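Local coordinates for 5-oxoprolinase subunit A (Thermus thermophilus, PDB 2DFA), which probably catalyses, as part of a complex with PxpB and PxpC, the ATP-dependent cleavage of 5-oxoproline to L-glutamate, at residues M1-A9 / V215-H223; E190-L201 / A235-V245. All coordinates share one frame; numbering follows the deposited sequence.

Contact 1. Residues M1-A9 / V215-H223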
ATOM      1  N   MET A   1     -34.185  25.609 -18.744  1.00 59.57           N
ATOM      2  CA  MET A   1     -33.205  24.548 -19.119  1.00 60.02           C
ATOM      3  C   MET A   1     -32.462  24.070 -17.872  1.00 57.98           C
ATOM      4  O   MET A   1     -32.368  24.799 -16.881  1.00 56.74           O
ATOM      5  CB  MET A   1     -32.216  25.095 -20.150  1.00 62.73           C
ATOM      6  CG  MET A   1     -31.305  24.043 -20.760  1.00 66.93           C
ATOM      7  SD  MET A   1     -30.372  24.683 -22.165  1.00 71.42           S
ATOM      8  CE  MET A   1     -31.486  24.284 -23.523  1.00 70.21           C
ATOM      9  N   LYS A   2     -31.931  22.850 -17.922  1.00 56.02           N
ATOM     10  CA  LYS A   2     -31.219  22.296 -16.772  1.00 52.99           C
ATOM     11  C   LYS A   2     -29.837  21.744 -17.111  1.00 50.30           C
ATOM     12  O   LYS A   2     -29.547  21.405 -18.257  1.00 48.30           O
ATOM     13  CB  LYS A   2     -32.060  21.192 -16.124  1.00 54.57           C
ATOM     14  CG  LYS A   2     -32.094  19.890 -16.903  1.00 57.97           C
ATOM     15  CD  LYS A   2     -33.124  18.932 -16.324  1.00 60.80           C
ATOM     16  CE  LYS A   2     -32.946  17.517 -16.863  1.00 62.93           C
ATOM     17  NZ  LYS A   2     -31.726  16.854 -16.305  1.00 63.17           N
ATOM     18  N   VAL A   3     -28.984  21.662 -16.099  1.00 47.29           N
ATOM     19  CA  VAL A   3     -27.637  21.144 -16.282  1.00 45.08           C
ATOM     20  C   VAL A   3     -27.119  20.598 -14.962  1.00 44.04           C
ATOM     21  O   VAL A   3     -27.534  21.035 -13.886  1.00 44.50           O
ATOM     22  CB  VAL A   3     -26.670  22.246 -16.789  1.00 43.07           C
ATOM     23  CG1 VAL A   3     -26.461  23.293 -15.718  1.00 43.38           C
ATOM     24  CG2 VAL A   3     -25.333  21.628 -17.200  1.00 43.82           C
ATOM     25  N   ASP A   4     -26.212  19.635 -15.046  1.00 42.24           N
ATOM     26  CA  ASP A   4     -25.639  19.051 -13.851  1.00 41.02           C
ATOM     27  C   ASP A   4     -24.267  19.660 -13.578  1.00 39.95           C
ATOM     28  O   ASP A   4     -23.488  19.905 -14.498  1.00 40.17           O
ATOM     29  CB  ASP A   4     -25.520  17.530 -14.013  1.00 41.05           C
ATOM     30  CG  ASP A   4     -24.754  16.877 -12.872  1.00 43.79           C
ATOM     31  OD1 ASP A   4     -23.504  16.850 -12.925  1.00 45.62           O
ATOM     32  OD2 ASP A   4     -25.400  16.403 -11.918  1.00 42.10           O
ATOM     33  N   LEU A   5     -23.999  19.929 -12.308  1.00 39.82           N
ATOM     34  CA  LEU A   5     -22.721  20.473 -11.879  1.00 41.27           C
ATOM     35  C   LEU A   5     -22.055  19.360 -11.084  1.00 40.34           C
ATOM     36  O   LEU A   5     -22.601  18.908 -10.077  1.00 39.46           O
ATOM     37  CB  LEU A   5     -22.932  21.695 -10.980  1.00 42.13           C
ATOM     38  CG  LEU A   5     -22.655  23.074 -11.589  1.00 45.77           C
ATOM     39  CD1 LEU A   5     -21.155  23.259 -11.765  1.00 47.01           C
ATOM     40  CD2 LEU A   5     -23.377  23.209 -12.917  1.00 44.53           C
ATOM     41  N   ASN A   6     -20.886  18.908 -11.533  1.00 40.12           N
ATOM     42  CA  ASN A   6     -20.197  17.835 -10.831  1.00 39.29           C
ATOM     43  C   ASN A   6     -18.806  18.235 -10.354  1.00 37.77           C
ATOM     44  O   ASN A   6     -18.147  19.096 -10.941  1.00 38.27           O
ATOM     45  CB  ASN A   6     -20.105  16.589 -11.723  1.00 40.79           C
ATOM     46  CG  ASN A   6     -18.903  16.613 -12.654  1.00 42.79           C
ATOM     47  OD1 ASN A   6     -17.770  16.367 -12.234  1.00 41.00           O
ATOM     48  ND2 ASN A   6     -19.146  16.915 -13.926  1.00 45.14           N
ATOM     49  N   ALA A   7     -18.373  17.613  -9.265  1.00 36.45           N
ATOM     50  CA  ALA A   7     -17.057  17.883  -8.706  1.00 36.04           C
ATOM     51  C   ALA A   7     -16.539  16.610  -8.051  1.00 35.69           C
ATOM     52  O   ALA A   7     -17.321  15.770  -7.593  1.00 33.02           O
ATOM     53  CB  ALA A   7     -17.143  19.000  -7.678  1.00 34.37           C
ATOM     54  N   ASP A   8     -15.220  16.460  -8.016  1.00 36.49           N
ATOM     55  CA  ASP A   8     -14.632  15.289  -7.389  1.00 39.63           C
ATOM     56  C   ASP A   8     -14.729  15.500  -5.891  1.00 38.99           C
ATOM     57  O   ASP A   8     -14.746  16.644  -5.420  1.00 39.26           O
ATOM     58  CB  ASP A   8     -13.162  15.126  -7.796  1.00 43.37           C
ATOM     59  CG  ASP A   8     -12.976  15.067  -9.297  1.00 46.40           C
ATOM     60  OD1 ASP A   8     -13.831  14.472  -9.988  1.00 46.39           O
ATOM     61  OD2 ASP A   8     -11.959  15.607  -9.786  1.00 52.56           O
ATOM     62  N   ALA A   9     -14.793  14.403  -5.142  1.00 36.54           N
ATOM     63  CA  ALA A   9     -14.892  14.476  -3.690  1.00 34.92           C
ATOM     64  C   ALA A   9     -14.513  13.145  -3.046  1.00 33.15           C
ATOM     65  O   ALA A   9     -14.271  12.158  -3.742  1.00 31.76           O
ATOM     66  CB  ALA A   9     -16.307  14.854  -3.285  1.00 34.93           C
ATOM     67  N   VAL A 215     -20.182  22.987 -28.031  1.00 51.81           N
ATOM     68  CA  VAL A 215     -20.020  22.096 -26.892  1.00 54.51           C
ATOM     69  C   VAL A 215     -21.376  21.820 -26.262  1.00 55.68           C
ATOM     70  O   VAL A 215     -22.141  22.745 -25.977  1.00 56.53           O
ATOM     71  CB  VAL A 215     -19.090  22.702 -25.811  1.00 55.45           C
ATOM     72  CG1 VAL A 215     -17.650  22.698 -26.295  1.00 57.66           C
ATOM     73  CG2 VAL A 215     -19.532  24.119 -25.473  1.00 55.98           C
ATOM     74  N   ARG A 216     -21.678  20.542 -26.061  1.00 56.65           N
ATOM     75  CA  ARG A 216     -22.937  20.158 -25.445  1.00 56.65           C
ATOM     76  C   ARG A 216     -22.580  19.700 -24.042  1.00 55.10           C
ATOM     77  O   ARG A 216     -21.898  18.693 -23.857  1.00 55.15           O
ATOM     78  CB  ARG A 216     -23.607  19.031 -26.237  1.00 59.41           C
ATOM     79  CG  ARG A 216     -25.129  19.026 -26.119  1.00 62.03           C
ATOM     80  CD  ARG A 216     -25.634  17.973 -25.147  1.00 64.38           C
ATOM     81  NE  ARG A 216     -25.482  16.625 -25.690  1.00 67.89           N
ATOM     82  CZ  ARG A 216     -26.065  16.200 -26.809  1.00 69.57           C
ATOM     83  NH1 ARG A 216     -26.842  17.016 -27.510  1.00 70.82           N
ATOM     84  NH2 ARG A 216     -25.870  14.956 -27.229  1.00 70.81           N
ATOM     85  N   ALA A 217     -23.029  20.463 -23.054  1.00 53.26           N
ATOM     86  CA  ALA A 217     -22.727  20.161 -21.668  1.00 51.66           C
ATOM     87  C   ALA A 217     -23.865  19.515 -20.887  1.00 49.40           C
ATOM     88  O   ALA A 217     -24.763  20.207 -20.404  1.00 49.51           O
ATOM     89  CB  ALA A 217     -22.281  21.433 -20.965  1.00 50.96           C
ATOM     90  N   ASP A 218     -23.833  18.191 -20.765  1.00 47.53           N
ATOM     91  CA  ASP A 218     -24.851  17.497 -19.985  1.00 44.32           C
ATOM     92  C   ASP A 218     -24.460  17.767 -18.538  1.00 42.29           C
ATOM     93  O   ASP A 218     -25.306  17.894 -17.652  1.00 40.42           O
ATOM     94  CB  ASP A 218     -24.833  15.989 -20.260  1.00 46.28           C
ATOM     95  CG  ASP A 218     -25.274  15.646 -21.673  1.00 47.94           C
ATOM     96  OD1 ASP A 218     -26.181  16.331 -22.196  1.00 49.79           O
ATOM     97  OD2 ASP A 218     -24.731  14.681 -22.254  1.00 45.66           O
ATOM     98  N   THR A 219     -23.154  17.871 -18.313  1.00 40.38           N
ATOM     99  CA  THR A 219     -22.632  18.145 -16.984  1.00 38.97           C
ATOM    100  C   THR A 219     -21.413  19.058 -17.084  1.00 37.90           C
ATOM    101  O   THR A 219     -20.663  19.003 -18.058  1.00 38.81           O
ATOM    102  CB  THR A 219     -22.244  16.828 -16.249  1.00 38.46           C
ATOM    103  OG1 THR A 219     -21.800  17.133 -14.920  1.00 38.51           O
ATOM    104  CG2 THR A 219     -21.136  16.104 -16.997  1.00 36.19           C
ATOM    105  N   LEU A 220     -21.238  19.906 -16.080  1.00 38.46           N
ATOM    106  CA  LEU A 220     -20.116  20.836 -16.022  1.00 39.66           C
ATOM    107  C   LEU A 220     -19.192  20.435 -14.875  1.00 41.67           C
ATOM    108  O   LEU A 220     -19.626  20.353 -13.726  1.00 40.20           O
ATOM    109  CB  LEU A 220     -20.620  22.260 -15.779  1.00 39.28           C
ATOM    110  CG  LEU A 220     -21.529  22.885 -16.843  1.00 41.30           C
ATOM    111  CD1 LEU A 220     -22.026  24.241 -16.351  1.00 41.38           C
ATOM    112  CD2 LEU A 220     -20.767  23.033 -18.147  1.00 40.07           C
ATOM    113  N   CYS A 221     -17.920  20.198 -15.184  1.00 44.83           N
ATOM    114  CA  CYS A 221     -16.956  19.805 -14.159  1.00 49.44           C
ATOM    115  C   CYS A 221     -16.336  20.996 -13.444  1.00 51.75           C
ATOM    116  O   CYS A 221     -15.944  21.975 -14.075  1.00 53.45           O
ATOM    117  CB  CYS A 221     -15.838  18.959 -14.771  1.00 51.95           C
ATOM    118  SG  CYS A 221     -14.537  18.490 -13.588  1.00 56.74           S
ATOM    119  N   ILE A 222     -16.249  20.897 -12.122  1.00 55.06           N
ATOM    120  CA  ILE A 222     -15.660  21.947 -11.299  1.00 58.05           C
ATOM    121  C   ILE A 222     -14.451  21.379 -10.558  1.00 60.18           C
ATOM    122  O   ILE A 222     -14.523  20.287  -9.993  1.00 59.28           O
ATOM    123  CB  ILE A 222     -16.659  22.472 -10.251  1.00 58.91           C
ATOM    124  CG1 ILE A 222     -17.945  22.935 -10.939  1.00 59.61           C
ATOM    125  CG2 ILE A 222     -16.029  23.607  -9.458  1.00 59.77           C
ATOM    126  CD1 ILE A 222     -17.728  23.958 -12.040  1.00 59.25           C
ATOM    127  N   HIS A 223     -13.345  22.119 -10.567  1.00 63.19           N
ATOM    128  CA  HIS A 223     -12.123  21.689  -9.892  1.00 65.56           C
ATOM    129  C   HIS A 223     -12.392  21.237  -8.459  1.00 65.83           C
ATOM    130  O   HIS A 223     -11.905  20.192  -8.024  1.00 65.86           O
ATOM    131  CB  HIS A 223     -11.098  22.826  -9.884  1.00 68.38           C
ATOM    132  CG  HIS A 223     -10.073  22.726 -10.971  1.00 71.43           C
ATOM    133  ND1 HIS A 223     -10.406  22.539 -12.296  1.00 72.71           N
ATOM    134  CD2 HIS A 223      -8.721  22.791 -10.927  1.00 72.55           C
ATOM    135  CE1 HIS A 223      -9.302  22.492 -13.022  1.00 72.96           C
ATOM    136  NE2 HIS A 223      -8.266  22.643 -12.216  1.00 73.55           N
TER
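Ala217 O and Asp218 O both lie against Val3 CG2, and Asp218 O also accepts a long backbone bond from Asp4 N (3.3 Å). The carboxylate of Asp218 turns to another strand, where its OD2 takes the amide of Leu162. Thr219 and Asp4 project together on one face; chi1 near 180° in both sends hydroxyl and carboxylate the same way, and Thr219 OG1 donates to the anti lone pair of Asp4 OD1 at 2.6 Å. The same hydroxyl receives Asn6 ND2 at 2.8 Å, nearly in the amide plane. The remaining Asp4 oxygen, OD2, is bonded by Ser29 and Ser30. Leu220 is held through its backbone, N to Asp4 O at 2.8 Å and O from Asn6 N at 2.9 Å; its CD1 meets Leu5 CD2 on the other face. Cys221 SG stays beside Asn6, whose OD1 binds Asn32 and Lys109. Ile222 N then bonds Asn6 O (2.9 Å), and its side chain adjoins Leu5. With Leu5, Leu220 and Ile222 under the helices and Asp4, Thr219 and Asn6 turned the other way, these neighbouring parallel strands are consistent with the distorted beta/alpha barrel of the LamB/YcsF family.

Contact 2. Residues E190-L201 / A235-V245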
ATOM      1  N   GLU A 190     -15.612  34.553 -12.141  1.00 66.66           N
ATOM      2  CA  GLU A 190     -16.554  35.345 -12.927  1.00 66.04           C
ATOM      3  C   GLU A 190     -16.578  34.914 -14.402  1.00 63.71           C
ATOM      4  O   GLU A 190     -17.623  34.739 -15.011  1.00 63.00           O
ATOM      5  CB  GLU A 190     -16.148  36.818 -12.818  1.00 67.91           C
ATOM      6  CG  GLU A 190     -15.847  37.245 -11.380  1.00 70.77           C
ATOM      7  CD  GLU A 190     -17.131  37.286 -10.587  1.00 72.67           C
ATOM      8  OE1 GLU A 190     -17.806  36.268 -10.518  1.00 73.74           O
ATOM      9  OE2 GLU A 190     -17.421  38.333  -9.999  1.00 74.49           O
ATOM     10  N   GLU A 191     -15.369  34.780 -14.992  1.00 62.51           N
ATOM     11  CA  GLU A 191     -15.301  34.331 -16.382  1.00 61.28           C
ATOM     12  C   GLU A 191     -15.775  32.881 -16.528  1.00 59.40           C
ATOM     13  O   GLU A 191     -16.456  32.509 -17.472  1.00 59.04           O
ATOM     14  CB  GLU A 191     -13.859  34.459 -16.882  1.00 62.77           C
ATOM     15  CG  GLU A 191     -13.758  34.260 -18.398  1.00 66.24           C
ATOM     16  CD  GLU A 191     -12.305  34.223 -18.823  1.00 69.29           C
ATOM     17  OE1 GLU A 191     -11.569  35.138 -18.479  1.00 71.40           O
ATOM     18  OE2 GLU A 191     -11.939  33.302 -19.559  1.00 70.94           O
ATOM     19  N   ALA A 192     -15.350  32.044 -15.567  1.00 57.72           N
ATOM     20  CA  ALA A 192     -15.781  30.652 -15.592  1.00 55.52           C
ATOM     21  C   ALA A 192     -17.307  30.541 -15.550  1.00 54.52           C
ATOM     22  O   ALA A 192     -17.925  29.749 -16.245  1.00 53.88           O
ATOM     23  CB  ALA A 192     -15.177  29.953 -14.377  1.00 54.39           C
ATOM     24  N   ALA A 193     -17.914  31.343 -14.659  1.00 53.34           N
ATOM     25  CA  ALA A 193     -19.370  31.379 -14.612  1.00 52.62           C
ATOM     26  C   ALA A 193     -19.946  31.883 -15.939  1.00 51.85           C
ATOM     27  O   ALA A 193     -20.951  31.403 -16.445  1.00 51.61           O
ATOM     28  CB  ALA A 193     -19.777  32.325 -13.484  1.00 52.60           C
ATOM     29  N   ARG A 194     -19.283  32.927 -16.474  1.00 52.26           N
ATOM     30  CA  ARG A 194     -19.665  33.451 -17.780  1.00 51.63           C
ATOM     31  C   ARG A 194     -19.651  32.351 -18.846  1.00 50.03           C
ATOM     32  O   ARG A 194     -20.585  32.168 -19.618  1.00 48.00           O
ATOM     33  CB  ARG A 194     -18.659  34.544 -18.150  1.00 54.76           C
ATOM     34  CG  ARG A 194     -19.222  35.523 -19.181  1.00 58.27           C
ATOM     35  CD  ARG A 194     -18.142  36.441 -19.780  1.00 61.40           C
ATOM     36  NE  ARG A 194     -17.087  36.748 -18.809  1.00 64.51           N
ATOM     37  CZ  ARG A 194     -17.430  37.484 -17.740  1.00 65.62           C
ATOM     38  NH1 ARG A 194     -18.686  37.855 -17.575  1.00 66.51           N
ATOM     39  NH2 ARG A 194     -16.488  37.890 -16.887  1.00 64.72           N
ATOM     40  N   ARG A 195     -18.516  31.628 -18.892  1.00 49.17           N
ATOM     41  CA  ARG A 195     -18.379  30.536 -19.850  1.00 48.29           C
ATOM     42  C   ARG A 195     -19.421  29.439 -19.605  1.00 46.86           C
ATOM     43  O   ARG A 195     -20.008  28.877 -20.519  1.00 47.21           O
ATOM     44  CB  ARG A 195     -16.964  29.964 -19.710  1.00 50.05           C
ATOM     45  CG  ARG A 195     -15.885  30.959 -20.144  1.00 51.09           C
ATOM     46  CD  ARG A 195     -14.474  30.529 -19.709  1.00 53.27           C
ATOM     47  NE  ARG A 195     -14.091  29.255 -20.330  1.00 55.41           N
ATOM     48  CZ  ARG A 195     -13.515  29.309 -21.544  1.00 55.34           C
ATOM     49  NH1 ARG A 195     -13.322  30.477 -22.129  1.00 55.59           N
ATOM     50  NH2 ARG A 195     -13.111  28.183 -22.136  1.00 56.04           N
ATOM     51  N   ALA A 196     -19.622  29.117 -18.316  1.00 46.55           N
ATOM     52  CA  ALA A 196     -20.599  28.087 -17.979  1.00 46.44           C
ATOM     53  C   ALA A 196     -21.986  28.402 -18.555  1.00 46.06           C
ATOM     54  O   ALA A 196     -22.627  27.581 -19.194  1.00 44.49           O
ATOM     55  CB  ALA A 196     -20.673  27.983 -16.456  1.00 45.52           C
ATOM     56  N   LEU A 197     -22.464  29.630 -18.267  1.00 46.76           N
ATOM     57  CA  LEU A 197     -23.756  30.053 -18.808  1.00 48.47           C
ATOM     58  C   LEU A 197     -23.809  29.851 -20.326  1.00 48.12           C
ATOM     59  O   LEU A 197     -24.763  29.329 -20.889  1.00 48.44           O
ATOM     60  CB  LEU A 197     -23.929  31.548 -18.502  1.00 49.86           C
ATOM     61  CG  LEU A 197     -24.828  31.832 -17.292  1.00 52.53           C
ATOM     62  CD1 LEU A 197     -25.115  33.328 -17.127  1.00 53.19           C
ATOM     63  CD2 LEU A 197     -26.192  31.145 -17.397  1.00 51.62           C
ATOM     64  N   ARG A 198     -22.746  30.343 -20.988  1.00 48.34           N
ATOM     65  CA  ARG A 198     -22.668  30.248 -22.440  1.00 48.25           C
ATOM     66  C   ARG A 198     -22.817  28.805 -22.922  1.00 47.04           C
ATOM     67  O   ARG A 198     -23.555  28.504 -23.850  1.00 46.53           O
ATOM     68  CB  ARG A 198     -21.309  30.805 -22.867  1.00 51.37           C
ATOM     69  CG  ARG A 198     -21.205  31.004 -24.379  1.00 55.53           C
ATOM     70  CD  ARG A 198     -21.613  32.421 -24.812  1.00 57.42           C
ATOM     71  NE  ARG A 198     -21.932  32.456 -26.245  1.00 60.71           N
ATOM     72  CZ  ARG A 198     -20.896  32.393 -27.102  1.00 61.44           C
ATOM     73  NH1 ARG A 198     -19.668  32.286 -26.628  1.00 63.25           N
ATOM     74  NH2 ARG A 198     -21.108  32.461 -28.419  1.00 63.44           N
ATOM     75  N   MET A 199     -22.041  27.905 -22.287  1.00 44.41           N
ATOM     76  CA  MET A 199     -22.096  26.501 -22.678  1.00 42.97           C
ATOM     77  C   MET A 199     -23.513  25.933 -22.555  1.00 42.60           C
ATOM     78  O   MET A 199     -23.978  25.151 -23.372  1.00 42.33           O
ATOM     79  CB  MET A 199     -21.151  25.705 -21.772  1.00 42.94           C
ATOM     80  CG  MET A 199     -19.695  26.167 -21.836  1.00 41.60           C
ATOM     81  SD  MET A 199     -18.665  25.282 -20.656  1.00 40.94           S
ATOM     82  CE  MET A 199     -17.202  25.109 -21.686  1.00 39.55           C
ATOM     83  N   VAL A 200     -24.193  26.314 -21.456  1.00 43.63           N
ATOM     84  CA  VAL A 200     -25.558  25.827 -21.260  1.00 46.14           C
ATOM     85  C   VAL A 200     -26.551  26.505 -22.212  1.00 47.53           C
ATOM     86  O   VAL A 200     -27.258  25.867 -22.981  1.00 47.35           O
ATOM     87  CB  VAL A 200     -25.960  26.083 -19.804  1.00 47.16           C
ATOM     88  CG1 VAL A 200     -27.393  25.601 -19.570  1.00 45.94           C
ATOM     89  CG2 VAL A 200     -25.030  25.342 -18.861  1.00 47.02           C
ATOM     90  N   LEU A 201     -26.606  27.850 -22.116  1.00 49.25           N
ATOM     91  CA  LEU A 201     -27.609  28.604 -22.871  1.00 51.40           C
ATOM     92  C   LEU A 201     -27.388  28.561 -24.395  1.00 51.72           C
ATOM     93  O   LEU A 201     -28.330  28.600 -25.178  1.00 52.45           O
ATOM     94  CB  LEU A 201     -27.584  30.068 -22.402  1.00 51.83           C
ATOM     95  CG  LEU A 201     -27.953  30.265 -20.925  1.00 53.33           C
ATOM     96  CD1 LEU A 201     -27.931  31.742 -20.518  1.00 53.67           C
ATOM     97  CD2 LEU A 201     -29.359  29.759 -20.592  1.00 54.27           C
ATOM     98  N   ALA A 235     -19.671  30.857  -7.756  1.00 58.03           N
ATOM     99  CA  ALA A 235     -19.906  31.784  -8.854  1.00 58.03           C
ATOM    100  C   ALA A 235     -20.686  31.131  -9.990  1.00 57.69           C
ATOM    101  O   ALA A 235     -21.634  31.714 -10.514  1.00 57.68           O
ATOM    102  CB  ALA A 235     -18.574  32.322  -9.374  1.00 56.83           C
ATOM    103  N   VAL A 236     -20.292  29.917 -10.362  1.00 57.57           N
ATOM    104  CA  VAL A 236     -20.958  29.209 -11.448  1.00 56.65           C
ATOM    105  C   VAL A 236     -22.410  28.854 -11.150  1.00 57.64           C
ATOM    106  O   VAL A 236     -23.290  29.097 -11.977  1.00 57.80           O
ATOM    107  CB  VAL A 236     -20.199  27.915 -11.824  1.00 56.71           C
ATOM    108  CG1 VAL A 236     -20.961  27.157 -12.900  1.00 54.23           C
ATOM    109  CG2 VAL A 236     -18.801  28.257 -12.315  1.00 55.28           C
ATOM    110  N   ARG A 237     -22.667  28.281  -9.979  1.00 58.07           N
ATOM    111  CA  ARG A 237     -24.029  27.899  -9.622  1.00 60.38           C
ATOM    112  C   ARG A 237     -24.957  29.109  -9.571  1.00 60.99           C
ATOM    113  O   ARG A 237     -26.086  29.059 -10.060  1.00 59.64           O
ATOM    114  CB  ARG A 237     -24.056  27.186  -8.268  1.00 61.23           C
ATOM    115  CG  ARG A 237     -25.412  26.573  -7.944  1.00 64.00           C
ATOM    116  CD  ARG A 237     -25.471  26.037  -6.522  1.00 66.47           C
ATOM    117  NE  ARG A 237     -26.761  25.418  -6.230  1.00 68.87           N
ATOM    118  CZ  ARG A 237     -27.177  24.267  -6.749  1.00 69.52           C
ATOM    119  NH1 ARG A 237     -26.401  23.597  -7.590  1.00 70.97           N
ATOM    120  NH2 ARG A 237     -28.371  23.787  -6.433  1.00 70.01           N
ATOM    121  N   GLU A 238     -24.476  30.196  -8.977  1.00 62.42           N
ATOM    122  CA  GLU A 238     -25.276  31.410  -8.862  1.00 65.17           C
ATOM    123  C   GLU A 238     -25.599  32.013 -10.226  1.00 65.32           C
ATOM    124  O   GLU A 238     -26.735  32.416 -10.483  1.00 66.02           O
ATOM    125  CB  GLU A 238     -24.551  32.434  -7.982  1.00 65.88           C
ATOM    126  CG  GLU A 238     -24.390  31.972  -6.537  1.00 69.46           C
ATOM    127  CD  GLU A 238     -23.749  33.016  -5.641  1.00 70.90           C
ATOM    128  OE1 GLU A 238     -22.580  33.385  -5.885  1.00 72.02           O
ATOM    129  OE2 GLU A 238     -24.419  33.468  -4.689  1.00 72.26           O
ATOM    130  N   ALA A 239     -24.603  32.067 -11.104  1.00 64.98           N
ATOM    131  CA  ALA A 239     -24.806  32.614 -12.436  1.00 64.74           C
ATOM    132  C   ALA A 239     -25.879  31.812 -13.162  1.00 64.79           C
ATOM    133  O   ALA A 239     -26.703  32.369 -13.885  1.00 64.50           O
ATOM    134  CB  ALA A 239     -23.501  32.576 -13.221  1.00 65.53           C
ATOM    135  N   LEU A 240     -25.870  30.499 -12.953  1.00 64.41           N
ATOM    136  CA  LEU A 240     -26.839  29.617 -13.591  1.00 64.87           C
ATOM    137  C   LEU A 240     -28.244  29.774 -13.014  1.00 65.45           C
ATOM    138  O   LEU A 240     -29.224  29.813 -13.757  1.00 64.40           O
ATOM    139  CB  LEU A 240     -26.390  28.158 -13.458  1.00 64.66           C
ATOM    140  CG  LEU A 240     -25.101  27.760 -14.187  1.00 64.55           C
ATOM    141  CD1 LEU A 240     -24.778  26.299 -13.904  1.00 63.80           C
ATOM    142  CD2 LEU A 240     -25.268  27.985 -15.682  1.00 63.51           C
ATOM    143  N   GLU A 241     -28.338  29.863 -11.691  1.00 66.68           N
ATOM    144  CA  GLU A 241     -29.633  30.006 -11.036  1.00 68.14           C
ATOM    145  C   GLU A 241     -30.227  31.395 -11.244  1.00 68.27           C
ATOM    146  O   GLU A 241     -31.433  31.536 -11.444  1.00 68.07           O
ATOM    147  CB  GLU A 241     -29.508  29.704  -9.542  1.00 69.48           C
ATOM    148  CG  GLU A 241     -29.047  28.287  -9.247  1.00 70.57           C
ATOM    149  CD  GLU A 241     -29.063  27.961  -7.769  1.00 71.47           C
ATOM    150  OE1 GLU A 241     -28.413  28.690  -6.989  1.00 71.72           O
ATOM    151  OE2 GLU A 241     -29.722  26.972  -7.389  1.00 72.37           O
ATOM    152  N   GLN A 242     -29.383  32.421 -11.195  1.00 68.66           N
ATOM    153  CA  GLN A 242     -29.853  33.784 -11.404  1.00 68.88           C
ATOM    154  C   GLN A 242     -30.271  33.933 -12.862  1.00 68.23           C
ATOM    155  O   GLN A 242     -30.950  34.891 -13.232  1.00 68.38           O
ATOM    156  CB  GLN A 242     -28.752  34.794 -11.072  1.00 70.60           C
ATOM    157  CG  GLN A 242     -28.540  35.016  -9.583  1.00 73.71           C
ATOM    158  CD  GLN A 242     -27.482  36.066  -9.295  1.00 76.03           C
ATOM    159  OE1 GLN A 242     -27.795  37.192  -8.906  1.00 77.58           O
ATOM    160  NE2 GLN A 242     -26.219  35.701  -9.487  1.00 77.09           N
ATOM    161  N   ALA A 243     -29.860  32.971 -13.683  1.00 66.66           N
ATOM    162  CA  ALA A 243     -30.182  32.977 -15.104  1.00 65.20           C
ATOM    163  C   ALA A 243     -31.422  32.136 -15.379  1.00 63.62           C
ATOM    164  O   ALA A 243     -31.921  32.102 -16.502  1.00 63.61           O
ATOM    165  CB  ALA A 243     -29.002  32.445 -15.907  1.00 65.04           C
ATOM    166  N   GLY A 244     -31.914  31.453 -14.352  1.00 62.96           N
ATOM    167  CA  GLY A 244     -33.096  30.627 -14.520  1.00 62.21           C
ATOM    168  C   GLY A 244     -32.795  29.227 -15.024  1.00 61.12           C
ATOM    169  O   GLY A 244     -33.671  28.559 -15.574  1.00 61.32           O
ATOM    170  N   VAL A 245     -31.554  28.786 -14.849  1.00 60.14           N
ATOM    171  CA  VAL A 245     -31.149  27.451 -15.271  1.00 58.83           C
ATOM    172  C   VAL A 245     -31.203  26.532 -14.057  1.00 56.79           C
ATOM    173  O   VAL A 245     -30.662  26.862 -13.002  1.00 56.13           O
ATOM    174  CB  VAL A 245     -29.708  27.447 -15.833  1.00 60.52           C
ATOM    175  CG1 VAL A 245     -29.311  26.033 -16.244  1.00 60.20           C
ATOM    176  CG2 VAL A 245     -29.611  28.390 -17.018  1.00 61.06           C
TER
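Leu197 reaches across to helix 235-241 and the turn behind it with both methyl branches. Its chi1 of -100° lies off the staggered positions; in this pose CD1 rests on Ala239 O at 3.7 Å, while CD2 meets Leu240 CD2 and Ala243 CB. The approach of Leu197 CD2 to Ala243 CB, 3.4 Å, is closer than usual van der Waals contact, so its exact placing is doubtful. Leu197 and Leu240 run antiparallel, flank against flank. With chi2 at 178°, Leu240 CD1 runs on toward strand 2-9, leaving CD2 as the branch that meets Leu197 CD2 and Val200 CG2.

Near the start of helix 189-201, against the middle of helix 229-241, Ala193 lets the backbones close in: its CB sits over Ala235 O and against Ala239 CB, and its CA is 4.2 Å from Val236 CA. Val236 straddles this point, with CG2 by the backbone of Ala193 and CG1 on Ala196 CB at 3.7 Å.

At the far end, Gly244 takes positive phi in a Schellman motif that ends the helix and turns Val245 back toward helix 190-201. There Val245 CG1 meets Val200 CG1 tip to tip at 3.9 Å, and CG2 meets Leu201 CD2 obliquely. No hydrogen bond joins the segments.

The axes of segments 190-201 and 235-241 cross at -44°, 8.2 Å apart at their closest. Beneath them runs the parallel sheet: Ala196, Met199 and Val200 rest on Leu220 of strand 219-222, while Leu240 touches Val3 and Leu5 of strand 2-9 and Val247 of strand 246-247.

The two contacts form adjoining layers, a strand pair and the helix pair packed on it, with centres 11 Å apart. They touch directly where Leu5 CD2 meets Leu240 CD1 at 3.5 Å and where Met1 lies against Val200 and Val245. Along the chain their segments alternate: strand 2-9, helix 189-201, strand 219-222, then helix 229-241. The second strand leads, through a partly unmodelled loop, into the second helix, and strand 246-247 pairs with strand 2-9, so the N- and C-terminal parts of the chain are joined within one sheet. At the far end of strand 2-9, away from Met1, Asp8, whose OD1 is hydrogen-bonded by Asn32, lies with His62 and His111 where a metal could possibly bind.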